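Local coordinates for extracellular solute-binding protein, family 1 (PDB 6FTH) that probably binds human milk oligosaccharides outside the cell and delivers them to an ABC transporter for uptake, at residues V86-F92 and A338-L343; F103-K108 and G135-L140; D125-L129 and D451-P455; T130-E134 and W513-Y517. All coordinates share one frame; numbering follows the deposited sequence.

Contact 1: residues V86-F92 and A338-L343; sequences VSLHAFF and ADRFSL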
loop_
_atom_site.group_PDB
_atom_site.type_symbol
_atom_site.label_atom_id
_atom_site.label_comp_id
_atom_site.label_asym_id
_atom_site.label_seq_id
_atom_site.Cartn_x
_atom_site.Cartn_y
_atom_site.Cartn_z
ATOM N N VAL A 86 -6.420 -13.865 20.759
ATOM C CA VAL A 86 -6.738 -13.136 19.538
ATOM C C VAL A 86 -5.655 -12.094 19.320
ATOM O O VAL A 86 -5.247 -11.412 20.266
ATOM C CB VAL A 86 -8.099 -12.431 19.672
ATOM C CG1 VAL A 86 -8.328 -11.491 18.501
ATOM C CG2 VAL A 86 -9.227 -13.452 19.773
ATOM N N SER A 87 -5.180 -11.969 18.083
ATOM C CA SER A 87 -4.233 -10.929 17.733
ATOM C C SER A 87 -4.740 -10.164 16.516
ATOM O O SER A 87 -5.159 -10.772 15.519
ATOM C CB SER A 87 -2.853 -11.521 17.467
ATOM O OG SER A 87 -2.457 -12.373 18.533
ATOM N N LEU A 88 -4.672 -8.839 16.598
ATOM C CA LEU A 88 -5.140 -7.934 15.556
ATOM C C LEU A 88 -3.960 -7.161 14.969
ATOM O O LEU A 88 -3.183 -6.544 15.717
ATOM C CB LEU A 88 -6.148 -6.936 16.125
ATOM C CG LEU A 88 -7.333 -7.495 16.928
ATOM C CD1 LEU A 88 -8.262 -6.332 17.294
ATOM C CD2 LEU A 88 -8.109 -8.639 16.205
ATOM N N HIS A 89 -3.833 -7.157 13.632
ATOM C CA HIS A 89 -2.780 -6.395 12.945
ATOM C C HIS A 89 -1.398 -6.953 13.296
ATOM O O HIS A 89 -0.400 -6.220 13.348
ATOM C CB HIS A 89 -2.902 -4.883 13.224
ATOM C CG HIS A 89 -1.909 -4.007 12.493
ATOM N ND1 HIS A 89 -1.382 -4.321 11.257
ATOM C CD2 HIS A 89 -1.361 -2.815 12.835
ATOM C CE1 HIS A 89 -0.546 -3.369 10.875
ATOM N NE2 HIS A 89 -0.512 -2.446 11.815
ATOM N N ALA A 90 -1.347 -8.262 13.528
ATOM C CA ALA A 90 -0.143 -8.915 14.019
ATOM C C ALA A 90 0.436 -9.926 13.044
ATOM O O ALA A 90 1.651 -9.888 12.781
ATOM C CB ALA A 90 -0.453 -9.586 15.366
ATOM N N PHE A 91 -0.386 -10.833 12.516
ATOM C CA PHE A 91 0.079 -11.980 11.740
ATOM C C PHE A 91 -0.510 -11.999 10.336
ATOM O O PHE A 91 -1.733 -11.919 10.151
ATOM C CB PHE A 91 -0.253 -13.287 12.455
ATOM C CG PHE A 91 0.336 -13.369 13.832
ATOM C CD1 PHE A 91 1.703 -13.429 14.002
ATOM C CD2 PHE A 91 -0.470 -13.415 14.947
ATOM C CE1 PHE A 91 2.250 -13.475 15.276
ATOM C CE2 PHE A 91 0.072 -13.477 16.217
ATOM C CZ PHE A 91 1.439 -13.522 16.374
ATOM N N PHE A 92 0.367 -12.107 9.355
ATOM C CA PHE A 92 -0.036 -12.278 7.976
ATOM C C PHE A 92 -0.190 -13.754 7.668
ATOM O O PHE A 92 0.338 -14.614 8.390
ATOM C CB PHE A 92 1.029 -11.697 7.054
ATOM C CG PHE A 92 1.047 -10.215 7.024
ATOM C CD1 PHE A 92 1.787 -9.499 7.949
ATOM C CD2 PHE A 92 0.301 -9.516 6.088
ATOM C CE1 PHE A 92 1.786 -8.114 7.930
ATOM C CE2 PHE A 92 0.304 -8.122 6.072
ATOM C CZ PHE A 92 1.038 -7.433 6.991
ATOM N N ALA A 338 -4.229 -7.865 5.057
ATOM C CA ALA A 338 -4.318 -9.315 5.209
ATOM C C ALA A 338 -4.001 -9.842 6.604
ATOM O O ALA A 338 -3.985 -11.061 6.787
ATOM C CB ALA A 338 -3.367 -9.981 4.223
ATOM N N ASP A 339 -3.771 -8.974 7.588
ATOM C CA ASP A 339 -3.219 -9.375 8.876
ATOM C C ASP A 339 -4.115 -8.983 10.048
ATOM O O ASP A 339 -3.627 -8.601 11.106
ATOM C CB ASP A 339 -1.840 -8.748 9.074
ATOM C CG ASP A 339 -1.889 -7.241 9.229
ATOM O OD1 ASP A 339 -2.741 -6.573 8.603
ATOM O OD2 ASP A 339 -1.065 -6.694 9.978
ATOM N N ARG A 340 -5.426 -9.093 9.915
ATOM C CA ARG A 340 -6.296 -8.346 10.816
ATOM C C ARG A 340 -7.033 -9.159 11.882
ATOM O O ARG A 340 -7.692 -8.567 12.742
ATOM C CB ARG A 340 -7.214 -7.441 9.994
ATOM C CG ARG A 340 -6.412 -6.446 9.160
ATOM C CD ARG A 340 -5.711 -5.435 10.064
ATOM N NE ARG A 340 -4.684 -4.624 9.418
ATOM C CZ ARG A 340 -4.894 -3.421 8.900
ATOM N NH1 ARG A 340 -6.118 -2.877 8.860
ATOM N NH2 ARG A 340 -3.863 -2.750 8.379
ATOM N N PHE A 341 -6.930 -10.480 11.885
ATOM C CA PHE A 341 -7.466 -11.266 12.995
ATOM C C PHE A 341 -6.929 -12.681 12.935
ATOM O O PHE A 341 -7.131 -13.377 11.931
ATOM C CB PHE A 341 -9.002 -11.326 12.923
ATOM C CG PHE A 341 -9.653 -12.009 14.108
ATOM C CD1 PHE A 341 -9.688 -13.396 14.208
ATOM C CD2 PHE A 341 -10.243 -11.258 15.117
ATOM C CE1 PHE A 341 -10.288 -14.022 15.298
ATOM C CE2 PHE A 341 -10.836 -11.881 16.217
ATOM C CZ PHE A 341 -10.839 -13.263 16.308
ATOM N N SER A 342 -6.268 -13.138 13.995
ATOM C CA SER A 342 -5.869 -14.534 14.086
ATOM C C SER A 342 -6.169 -15.043 15.489
ATOM O O SER A 342 -6.042 -14.294 16.460
ATOM C CB SER A 342 -4.376 -14.733 13.777
ATOM O OG SER A 342 -4.061 -14.465 12.412
ATOM N N LEU A 343 -6.598 -16.296 15.568
ATOM C CA LEU A 343 -7.027 -16.944 16.806
ATOM C C LEU A 343 -6.027 -18.036 17.151
ATOM O O LEU A 343 -5.712 -18.875 16.309
ATOM C CB LEU A 343 -8.403 -17.585 16.606
ATOM C CG LEU A 343 -9.048 -18.391 17.738
ATOM C CD1 LEU A 343 -9.192 -17.570 19.008
ATOM C CD2 LEU A 343 -10.405 -18.917 17.292
HETATM O O HOH W 1 -3.314 -10.488 13.492
HETATM O O HOH W 2 -3.652 -14.783 18.226
HETATM O O HOH W 3 1.321 -6.579 11.290
HETATM O O HOH W 4 -4.227 -11.927 11.310
#
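His-89 and Asp-339 meet where ND1 of His-89 donates to OD2 of Asp-339 over 2.7 Å. The imidazole stands nearly perpendicular to the carboxylate, their planes 85° apart, and reaches that oxygen on its syn side. OD1 of Asp-339 instead takes NE of Arg-340 from above the carboxylate plane, a salt bridge of 2.9 Å; NH1 of Arg-340 goes on to the carbonyls of Asp-407 and Phe-409. On this solvent side, CB of Asp-339 lies over the centre of the exposed Phe-92 ring, 3.5 Å from Asp-339 CB to the centroid. Its first torsion (chi1 68°) sets the carboxylate almost parallel to that ring, 13° between planes, and within reach of His-89 ND1. A short acid suits the place: its methylene serves the ring, its oxygens a histidine and an arginine.

Strand 86-88 pairs with 339-343, the antiparallel strand returning late in the chain, consistent with the type 2 solute-binding fold. Arg-340 and Phe-341 both face Leu-140, a classic beta bulge on the side of strand 140-143. Ser-87 and Ser-342 form the hydrogen-bonded pair, 3.0 Å from Ser-87 N to Ser-342 O. The apolar face is the tight part: Val-86 CG1 comes within 3.4 Å of Phe-341 CE2, under helix 350-360. The serine face is buried but bridged by waters: one links Ser-87 OG to Ser-342 O, another joins Phe-91 O to Ser-342 OG, whose hydroxyl also bonds Tyr-138 O.

Contact 2: residues F103-K108 and G135-L140; sequences FEDLSK and GHMYAL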
loop_
_atom_site.group_PDB
_atom_site.type_symbol
_atom_site.label_atom_id
_atom_site.label_comp_id
_atom_site.label_asym_id
_atom_site.label_seq_id
_atom_site.Cartn_x
_atom_site.Cartn_y
_atom_site.Cartn_z
ATOM N N PHE A 103 -2.164 -21.642 15.068
ATOM C CA PHE A 103 -3.335 -20.832 14.749
ATOM C C PHE A 103 -4.527 -21.676 14.325
ATOM O O PHE A 103 -4.388 -22.670 13.614
ATOM C CB PHE A 103 -3.003 -19.817 13.631
ATOM C CG PHE A 103 -1.971 -18.806 14.041
ATOM C CD1 PHE A 103 -2.298 -17.793 14.918
ATOM C CD2 PHE A 103 -0.673 -18.892 13.578
ATOM C CE1 PHE A 103 -1.352 -16.854 15.318
ATOM C CE2 PHE A 103 0.272 -17.958 13.965
ATOM C CZ PHE A 103 -0.075 -16.936 14.843
ATOM N N GLU A 104 -5.709 -21.244 14.753
ATOM C CA GLU A 104 -6.952 -21.861 14.321
ATOM C C GLU A 104 -7.174 -21.611 12.835
ATOM O O GLU A 104 -7.000 -20.490 12.345
ATOM C CB GLU A 104 -8.106 -21.233 15.106
ATOM C CG GLU A 104 -9.497 -21.714 14.715
ATOM C CD GLU A 104 -9.961 -22.859 15.575
ATOM O OE1 GLU A 104 -9.122 -23.438 16.301
ATOM O OE2 GLU A 104 -11.166 -23.166 15.524
ATOM N N ASP A 105 -7.596 -22.652 12.124
ATOM C CA ASP A 105 -8.019 -22.520 10.727
ATOM C C ASP A 105 -9.438 -21.971 10.744
ATOM O O ASP A 105 -10.406 -22.708 10.947
ATOM C CB ASP A 105 -7.952 -23.871 10.024
ATOM C CG ASP A 105 -8.445 -23.824 8.576
ATOM O OD1 ASP A 105 -8.823 -22.749 8.061
ATOM O OD2 ASP A 105 -8.481 -24.900 7.949
ATOM N N LEU A 106 -9.559 -20.657 10.545
ATOM C CA LEU A 106 -10.841 -19.976 10.627
ATOM C C LEU A 106 -11.783 -20.331 9.487
ATOM O O LEU A 106 -12.984 -20.061 9.593
ATOM C CB LEU A 106 -10.603 -18.463 10.646
ATOM C CG LEU A 106 -9.804 -17.963 11.845
ATOM C CD1 LEU A 106 -9.262 -16.554 11.604
ATOM C CD2 LEU A 106 -10.688 -17.998 13.098
ATOM N N SER A 107 -11.283 -20.927 8.401
ATOM C CA SER A 107 -12.186 -21.357 7.340
ATOM C C SER A 107 -13.196 -22.386 7.832
ATOM O O SER A 107 -14.268 -22.509 7.231
ATOM C CB SER A 107 -11.402 -21.956 6.176
ATOM O OG SER A 107 -10.896 -23.238 6.513
ATOM N N LYS A 108 -12.874 -23.123 8.903
ATOM C CA LYS A 108 -13.777 -24.109 9.489
ATOM C C LYS A 108 -14.776 -23.487 10.451
ATOM O O LYS A 108 -15.682 -24.191 10.909
ATOM C CB LYS A 108 -12.984 -25.163 10.275
ATOM C CG LYS A 108 -11.947 -25.943 9.459
ATOM C CD LYS A 108 -12.602 -26.705 8.319
ATOM C CE LYS A 108 -11.598 -27.590 7.584
ATOM N NZ LYS A 108 -10.547 -26.781 6.889
ATOM N N GLY A 135 -7.162 -24.164 1.059
ATOM C CA GLY A 135 -8.391 -23.712 1.658
ATOM C C GLY A 135 -8.270 -23.292 3.102
ATOM O O GLY A 135 -9.282 -22.894 3.692
ATOM N N HIS A 136 -7.081 -23.364 3.693
ATOM C CA HIS A 136 -6.929 -22.913 5.068
ATOM C C HIS A 136 -6.852 -21.392 5.115
ATOM O O HIS A 136 -6.339 -20.745 4.202
ATOM C CB HIS A 136 -5.667 -23.493 5.707
ATOM C CG HIS A 136 -5.591 -24.984 5.646
ATOM N ND1 HIS A 136 -6.715 -25.782 5.574
ATOM C CD2 HIS A 136 -4.530 -25.824 5.618
ATOM C CE1 HIS A 136 -6.348 -27.050 5.510
ATOM N NE2 HIS A 136 -5.029 -27.104 5.542
ATOM N N MET A 137 -7.396 -20.824 6.186
ATOM C CA MET A 137 -7.356 -19.385 6.411
ATOM C C MET A 137 -7.039 -19.158 7.881
ATOM O O MET A 137 -7.877 -19.435 8.751
ATOM C CB MET A 137 -8.683 -18.732 6.044
ATOM C CG MET A 137 -8.731 -17.251 6.346
ATOM S SD MET A 137 -10.316 -16.532 5.855
ATOM C CE MET A 137 -11.453 -17.343 7.013
ATOM N N TYR A 138 -5.863 -18.619 8.151
ATOM C CA TYR A 138 -5.416 -18.375 9.519
ATOM C C TYR A 138 -5.472 -16.908 9.915
ATOM O O TYR A 138 -5.145 -16.568 11.067
ATOM C CB TYR A 138 -3.988 -18.898 9.715
ATOM C CG TYR A 138 -3.883 -20.364 9.407
ATOM C CD1 TYR A 138 -4.386 -21.306 10.287
ATOM C CD2 TYR A 138 -3.295 -20.802 8.228
ATOM C CE1 TYR A 138 -4.315 -22.654 10.010
ATOM C CE2 TYR A 138 -3.206 -22.161 7.940
ATOM C CZ TYR A 138 -3.724 -23.076 8.840
ATOM O OH TYR A 138 -3.652 -24.422 8.571
ATOM N N ALA A 139 -5.867 -16.037 8.999
ATOM C CA ALA A 139 -5.966 -14.612 9.261
ATOM C C ALA A 139 -7.201 -14.097 8.550
ATOM O O ALA A 139 -7.560 -14.597 7.478
ATOM C CB ALA A 139 -4.749 -13.861 8.720
ATOM N N LEU A 140 -7.871 -13.135 9.172
ATOM C CA LEU A 140 -8.928 -12.435 8.462
ATOM C C LEU A 140 -8.393 -11.143 7.867
ATOM O O LEU A 140 -7.548 -10.478 8.477
ATOM C CB LEU A 140 -10.090 -12.058 9.389
ATOM C CG LEU A 140 -10.772 -13.198 10.149
ATOM C CD1 LEU A 140 -11.946 -12.690 10.970
ATOM C CD2 LEU A 140 -11.261 -14.270 9.173
HETATM O O HOH W 5 -6.371 -17.906 13.158
#
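OD1 of Asp-105 gathers three donors, one of them N of Met-137 across the contact. That amide reaches OD1 of Asp-105 from N of Met-137 at 3.0 Å along an almost straight path (173°), arriving from above the carboxylate plane. From its own segment OD1 also receives OG of Ser-107, 2.6 Å away on the syn side, and N of Ser-107. The extended first torsion of Asp-105, with CG opposite its backbone N (chi1 177°), carries the carboxylate over to the other segment. The Ser-107 N bond makes this an Asx turn, opening the 3-10 segment 106-108; at OD2 of Asp-105 the bent chain of Lys-108 brings NZ to 3.0 Å in a salt bridge. A leucine in place of Asp-105 would probably leave the amides of Met-137 and Ser-107 without their shared acceptor and the Lys-108 charge without its mate.

Just beyond, N of Leu-106 donates to O of Met-137 at 2.7 Å. The greasy side chain of Leu-106 suits its buried site: CB touches the terminal CE of Met-137, while CD1 lies 3.9 Å from Leu-140 CD2, crossing that side chain at about a right angle. On the flank, CE1 of Tyr-138 rests 3.8 Å from CA of Asp-105.

Contact 3: residues D125-L129 and D451-P455; sequences DAQKL and DYVNP
Leu-129 and Tyr-452 bring their backbones within 4.2 Å, CA to CA, where the last turns of helix 124-130 meet an irregular loop. This is helix-to-loop packing that joins the part of the fold carrying strand 86-88 to the chain leading into the long helix 457-484. The two backbones pass with no clear hydrogen bond between them; instead CB of Tyr-452 sits 3.4 Å from O of Lys-128.

The main side-chain contact is a CH-pi interaction. CG of Tyr-452 lies between its own backbone N and carbonyl carbon (chi1 47°), which stands the ring up beside Lys-128, both side chains pointing the same way. The fully extended lysine runs along one ring face, its CD above the centre, 3.8 Å from Lys-128 CD to the ring centroid and 7° off the ring normal. Lysine fits well here, its long methylene chain covering the ring while the amine continues to the exposed end. A serine in place of Tyr-452 would probably leave that chain free to swing, with no ring to lie against.

Deeper in, Leu-129 turns CD1 to O of Asp-451 at 3.5 Å; its apolar branches suit a buried spot also lined by Phe-336 and Ala-338. At the outer end, a water lies 2.6 Å from OH of Tyr-452 and takes a weak bond from NZ of Lys-128 at 3.4 Å.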
loop_
_atom_site.group_PDB
_atom_site.type_symbol
_atom_site.label_atom_id
_atom_site.label_comp_id
_atom_site.label_asym_id
_atom_site.label_seq_id
_atom_site.Cartn_x
_atom_site.Cartn_y
_atom_site.Cartn_z
ATOM N N ASP A 125 -12.624 -11.319 -3.156
ATOM C CA ASP A 125 -11.178 -11.249 -3.275
ATOM C C ASP A 125 -10.530 -11.003 -1.928
ATOM O O ASP A 125 -9.326 -11.240 -1.781
ATOM C CB ASP A 125 -10.757 -10.145 -4.254
ATOM C CG ASP A 125 -10.813 -10.591 -5.705
ATOM O OD1 ASP A 125 -11.261 -11.728 -5.970
ATOM O OD2 ASP A 125 -10.399 -9.801 -6.577
ATOM N N ALA A 126 -11.298 -10.501 -0.956
ATOM C CA ALA A 126 -10.762 -10.370 0.394
ATOM C C ALA A 126 -10.542 -11.742 1.006
ATOM O O ALA A 126 -9.506 -11.987 1.634
ATOM C CB ALA A 126 -11.700 -9.528 1.265
ATOM N N GLN A 127 -11.484 -12.661 0.806
ATOM C CA GLN A 127 -11.289 -14.018 1.306
ATOM C C GLN A 127 -10.079 -14.667 0.648
ATOM O O GLN A 127 -9.287 -15.342 1.311
ATOM C CB GLN A 127 -12.539 -14.852 1.063
ATOM C CG GLN A 127 -12.395 -16.281 1.523
ATOM C CD GLN A 127 -13.707 -17.051 1.485
ATOM O OE1 GLN A 127 -14.635 -16.694 0.753
ATOM N NE2 GLN A 127 -13.783 -18.119 2.268
ATOM N N LYS A 128 -9.910 -14.466 -0.659
ATOM C CA LYS A 128 -8.742 -15.040 -1.327
ATOM C C LYS A 128 -7.439 -14.524 -0.731
ATOM O O LYS A 128 -6.437 -15.247 -0.699
ATOM C CB LYS A 128 -8.769 -14.683 -2.804
ATOM C CG LYS A 128 -9.906 -15.335 -3.558
ATOM C CD LYS A 128 -9.746 -15.103 -5.048
ATOM C CE LYS A 128 -10.788 -15.852 -5.838
ATOM N NZ LYS A 128 -10.576 -15.581 -7.291
ATOM N N LEU A 129 -7.427 -13.274 -0.288
ATOM C CA LEU A 129 -6.200 -12.665 0.194
ATOM C C LEU A 129 -5.591 -13.441 1.347
ATOM O O LEU A 129 -4.363 -13.453 1.493
ATOM C CB LEU A 129 -6.491 -11.227 0.620
ATOM C CG LEU A 129 -5.303 -10.317 0.908
ATOM C CD1 LEU A 129 -4.445 -10.102 -0.348
ATOM C CD2 LEU A 129 -5.802 -8.969 1.467
ATOM N N ASP A 451 -3.070 -9.819 -5.841
ATOM C CA ASP A 451 -2.569 -9.636 -4.499
ATOM C C ASP A 451 -2.698 -10.902 -3.656
ATOM O O ASP A 451 -1.956 -11.056 -2.681
ATOM C CB ASP A 451 -3.356 -8.500 -3.845
ATOM C CG ASP A 451 -3.230 -7.184 -4.584
ATOM O OD1 ASP A 451 -2.278 -7.035 -5.380
ATOM O OD2 ASP A 451 -4.090 -6.281 -4.350
ATOM N N TYR A 452 -3.614 -11.799 -4.004
ATOM C CA TYR A 452 -3.870 -13.009 -3.232
ATOM C C TYR A 452 -2.960 -14.186 -3.598
ATOM O O TYR A 452 -3.099 -15.261 -3.004
ATOM C CB TYR A 452 -5.340 -13.414 -3.363
ATOM C CG TYR A 452 -5.917 -13.430 -4.764
ATOM C CD1 TYR A 452 -5.671 -14.496 -5.617
ATOM C CD2 TYR A 452 -6.736 -12.409 -5.215
ATOM C CE1 TYR A 452 -6.198 -14.537 -6.867
ATOM C CE2 TYR A 452 -7.267 -12.440 -6.495
ATOM C CZ TYR A 452 -7.000 -13.510 -7.312
ATOM O OH TYR A 452 -7.505 -13.573 -8.605
ATOM N N VAL A 453 -2.049 -14.031 -4.555
ATOM C CA VAL A 453 -1.158 -15.129 -4.931
ATOM C C VAL A 453 -0.139 -15.298 -3.811
ATOM O O VAL A 453 0.749 -14.460 -3.654
ATOM C CB VAL A 453 -0.464 -14.851 -6.270
ATOM C CG1 VAL A 453 0.501 -15.993 -6.633
ATOM C CG2 VAL A 453 -1.489 -14.691 -7.374
ATOM N N ASN A 454 -0.283 -16.372 -3.035
ATOM C CA ASN A 454 0.467 -16.593 -1.794
ATOM C C ASN A 454 1.320 -17.858 -1.940
ATOM O O ASN A 454 0.774 -18.967 -1.828
ATOM C CB ASN A 454 -0.529 -16.799 -0.638
ATOM C CG ASN A 454 -1.537 -15.638 -0.461
ATOM O OD1 ASN A 454 -2.763 -15.852 -0.302
ATOM N ND2 ASN A 454 -1.024 -14.423 -0.442
ATOM N N PRO A 455 2.639 -17.754 -2.171
ATOM C CA PRO A 455 3.478 -18.970 -2.214
ATOM C C PRO A 455 3.488 -19.680 -0.873
ATOM O O PRO A 455 3.373 -19.056 0.182
ATOM C CB PRO A 455 4.869 -18.428 -2.542
ATOM C CG PRO A 455 4.621 -17.116 -3.226
ATOM C CD PRO A 455 3.432 -16.564 -2.509
HETATM O O HOH W 6 -8.178 -15.827 -9.728
#

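Contact 4: residues T130-E134 and W513-Y517; sequences TTDPE and WYDIY
Pro-133 carries most of the contact with the helix, touching three side chains on one face of it. Its CG comes within 3.6 Å of CE1 of Tyr-517, and its CD within 3.3 Å of the same tyrosine's OH, the proline crossing the aromatic side chain at about a right angle. CB of Pro-133 touches CG2 of Ile-516 at 3.8 Å, and CG also meets the six-membered end of Trp-513 edge-on, 3.9 Å from CZ3. No hydrogen bond spans the contact, so shape does the work: a compact proline ring suits a surface patch of aromatic and aliphatic side chains.

Around this first shell, each partner has its own support. Ile-516 holds CG1 opposite its carbonyl carbon (chi1 -73°), and CD1 beyond it lies over one face of the indole, 3.5 Å above the Trp-513 plane and offset toward its rim. NE1 of Trp-513 is bonded to Asp-459, and OH of Tyr-517 makes a weak bond to O of Asn-454. On the loop side, OG1 of Thr-131 bonds back to O of Gln-127, and OD1 of Asp-132 receives N of His-136, bonds that probably help hold the loop around Pro-133. Tyr-517 N also bonds Trp-513 O at 3.0 Å, and the i, i+3, i+4 spacing of Trp-513, Ile-516 and Tyr-517 puts all three on one face of the C-terminal helix 503-518, with a loop proline packed against it.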
loop_
_atom_site.group_PDB
_atom_site.type_symbol
_atom_site.label_atom_id
_atom_site.label_comp_id
_atom_site.label_asym_id
_atom_site.label_seq_id
_atom_site.Cartn_x
_atom_site.Cartn_y
_atom_site.Cartn_z
ATOM N N THR A 130 -6.413 -14.080 2.187
ATOM C CA THR A 130 -5.890 -14.781 3.361
ATOM C C THR A 130 -6.102 -16.289 3.323
ATOM O O THR A 130 -5.855 -16.955 4.335
ATOM C CB THR A 130 -6.480 -14.196 4.648
ATOM O OG1 THR A 130 -7.892 -14.422 4.653
ATOM C CG2 THR A 130 -6.157 -12.707 4.749
ATOM N N THR A 131 -6.546 -16.840 2.199
ATOM C CA THR A 131 -6.872 -18.255 2.091
ATOM C C THR A 131 -5.895 -18.920 1.133
ATOM O O THR A 131 -5.738 -18.464 -0.006
ATOM C CB THR A 131 -8.289 -18.442 1.552
ATOM O OG1 THR A 131 -9.239 -17.872 2.456
ATOM C CG2 THR A 131 -8.591 -19.922 1.395
ATOM N N ASP A 132 -5.263 -20.000 1.579
ATOM C CA ASP A 132 -4.315 -20.715 0.725
ATOM C C ASP A 132 -5.058 -21.619 -0.248
ATOM O O ASP A 132 -6.274 -21.809 -0.152
ATOM C CB ASP A 132 -3.263 -21.431 1.574
ATOM C CG ASP A 132 -3.825 -22.596 2.395
ATOM O OD1 ASP A 132 -4.834 -23.209 2.003
ATOM O OD2 ASP A 132 -3.232 -22.870 3.453
ATOM N N PRO A 133 -4.363 -22.151 -1.262
ATOM C CA PRO A 133 -5.066 -22.973 -2.257
ATOM C C PRO A 133 -5.617 -24.259 -1.675
ATOM O O PRO A 133 -6.581 -24.805 -2.227
ATOM C CB PRO A 133 -4.000 -23.235 -3.336
ATOM C CG PRO A 133 -2.898 -22.248 -3.048
ATOM C CD PRO A 133 -2.926 -22.065 -1.560
ATOM N N GLU A 134 -5.053 -24.743 -0.564
ATOM C CA GLU A 134 -5.647 -25.863 0.155
ATOM C C GLU A 134 -6.867 -25.455 0.972
ATOM O O GLU A 134 -7.549 -26.328 1.519
ATOM C CB GLU A 134 -4.611 -26.542 1.056
ATOM C CG GLU A 134 -3.825 -27.667 0.364
ATOM C CD GLU A 134 -4.733 -28.726 -0.264
ATOM O OE1 GLU A 134 -5.076 -28.579 -1.460
ATOM O OE2 GLU A 134 -5.116 -29.689 0.442
ATOM N N TRP A 513 2.793 -20.286 -8.702
ATOM C CA TRP A 513 1.709 -19.915 -7.790
ATOM C C TRP A 513 0.679 -19.038 -8.485
ATOM O O TRP A 513 -0.526 -19.163 -8.238
ATOM C CB TRP A 513 2.273 -19.239 -6.552
ATOM C CG TRP A 513 2.987 -20.235 -5.701
ATOM C CD1 TRP A 513 4.336 -20.387 -5.571
ATOM C CD2 TRP A 513 2.388 -21.303 -4.962
ATOM N NE1 TRP A 513 4.618 -21.480 -4.770
ATOM C CE2 TRP A 513 3.438 -22.063 -4.400
ATOM C CE3 TRP A 513 1.065 -21.698 -4.727
ATOM C CZ2 TRP A 513 3.200 -23.169 -3.578
ATOM C CZ3 TRP A 513 0.832 -22.806 -3.917
ATOM C CH2 TRP A 513 1.900 -23.528 -3.355
ATOM N N TYR A 514 1.133 -18.159 -9.379
ATOM C CA TYR A 514 0.187 -17.411 -10.193
ATOM C C TYR A 514 -0.751 -18.355 -10.940
ATOM O O TYR A 514 -1.971 -18.150 -10.975
ATOM C CB TYR A 514 0.978 -16.534 -11.147
ATOM C CG TYR A 514 0.171 -15.840 -12.193
ATOM C CD1 TYR A 514 -0.432 -14.600 -11.949
ATOM C CD2 TYR A 514 0.038 -16.397 -13.444
ATOM C CE1 TYR A 514 -1.171 -13.948 -12.936
ATOM C CE2 TYR A 514 -0.680 -15.757 -14.434
ATOM C CZ TYR A 514 -1.286 -14.525 -14.181
ATOM O OH TYR A 514 -2.012 -13.909 -15.195
ATOM N N ASP A 515 -0.199 -19.401 -11.542
ATOM C CA ASP A 515 -1.021 -20.369 -12.273
ATOM C C ASP A 515 -1.985 -21.096 -11.335
ATOM O O ASP A 515 -3.170 -21.244 -11.643
ATOM C CB ASP A 515 -0.121 -21.369 -13.004
ATOM C CG ASP A 515 0.608 -20.766 -14.178
ATOM O OD1 ASP A 515 0.255 -19.651 -14.613
ATOM O OD2 ASP A 515 1.543 -21.415 -14.676
ATOM N N ILE A 516 -1.491 -21.560 -10.185
ATOM C CA ILE A 516 -2.343 -22.270 -9.222
ATOM C C ILE A 516 -3.548 -21.414 -8.843
ATOM O O ILE A 516 -4.688 -21.897 -8.802
ATOM C CB ILE A 516 -1.522 -22.673 -7.984
ATOM C CG1 ILE A 516 -0.582 -23.841 -8.327
ATOM C CG2 ILE A 516 -2.431 -23.029 -6.808
ATOM C CD1 ILE A 516 0.449 -24.150 -7.243
ATOM N N TYR A 517 -3.310 -20.124 -8.569
ATOM C CA TYR A 517 -4.372 -19.246 -8.066
ATOM C C TYR A 517 -5.287 -18.716 -9.170
ATOM O O TYR A 517 -6.449 -18.398 -8.899
ATOM C CB TYR A 517 -3.760 -18.059 -7.323
ATOM C CG TYR A 517 -3.463 -18.286 -5.869
ATOM C CD1 TYR A 517 -2.228 -18.764 -5.442
ATOM C CD2 TYR A 517 -4.412 -17.962 -4.899
ATOM C CE1 TYR A 517 -1.964 -18.936 -4.089
ATOM C CE2 TYR A 517 -4.153 -18.138 -3.556
ATOM C CZ TYR A 517 -2.931 -18.614 -3.152
ATOM O OH TYR A 517 -2.705 -18.758 -1.796
#

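Along the chain the first halves come in the order of contacts 1, 2, 3 and 4, before 135-140 completes contact 2; then 338-343, 451-455 and 513-517 complete contacts 1, 3 and 4. Contacts 1 and 2, about 11 Å apart between centres, meet at strand 339-343 of contact 1, whose Leu-343 O probably bonds Glu-104 N of contact 2. Contacts 3 and 4, about 7 Å between centres, follow one another through helix 124-130 and its exit. Contact 1 is about 20 Å from contact 4 between centres, yet Ala-338 touches Thr-130. Contacts 1, 3 and 4 bring residues some 250 to 380 positions apart together, joining the sheet carrying 86-88 to helix 503-518 and the loop before 457-484.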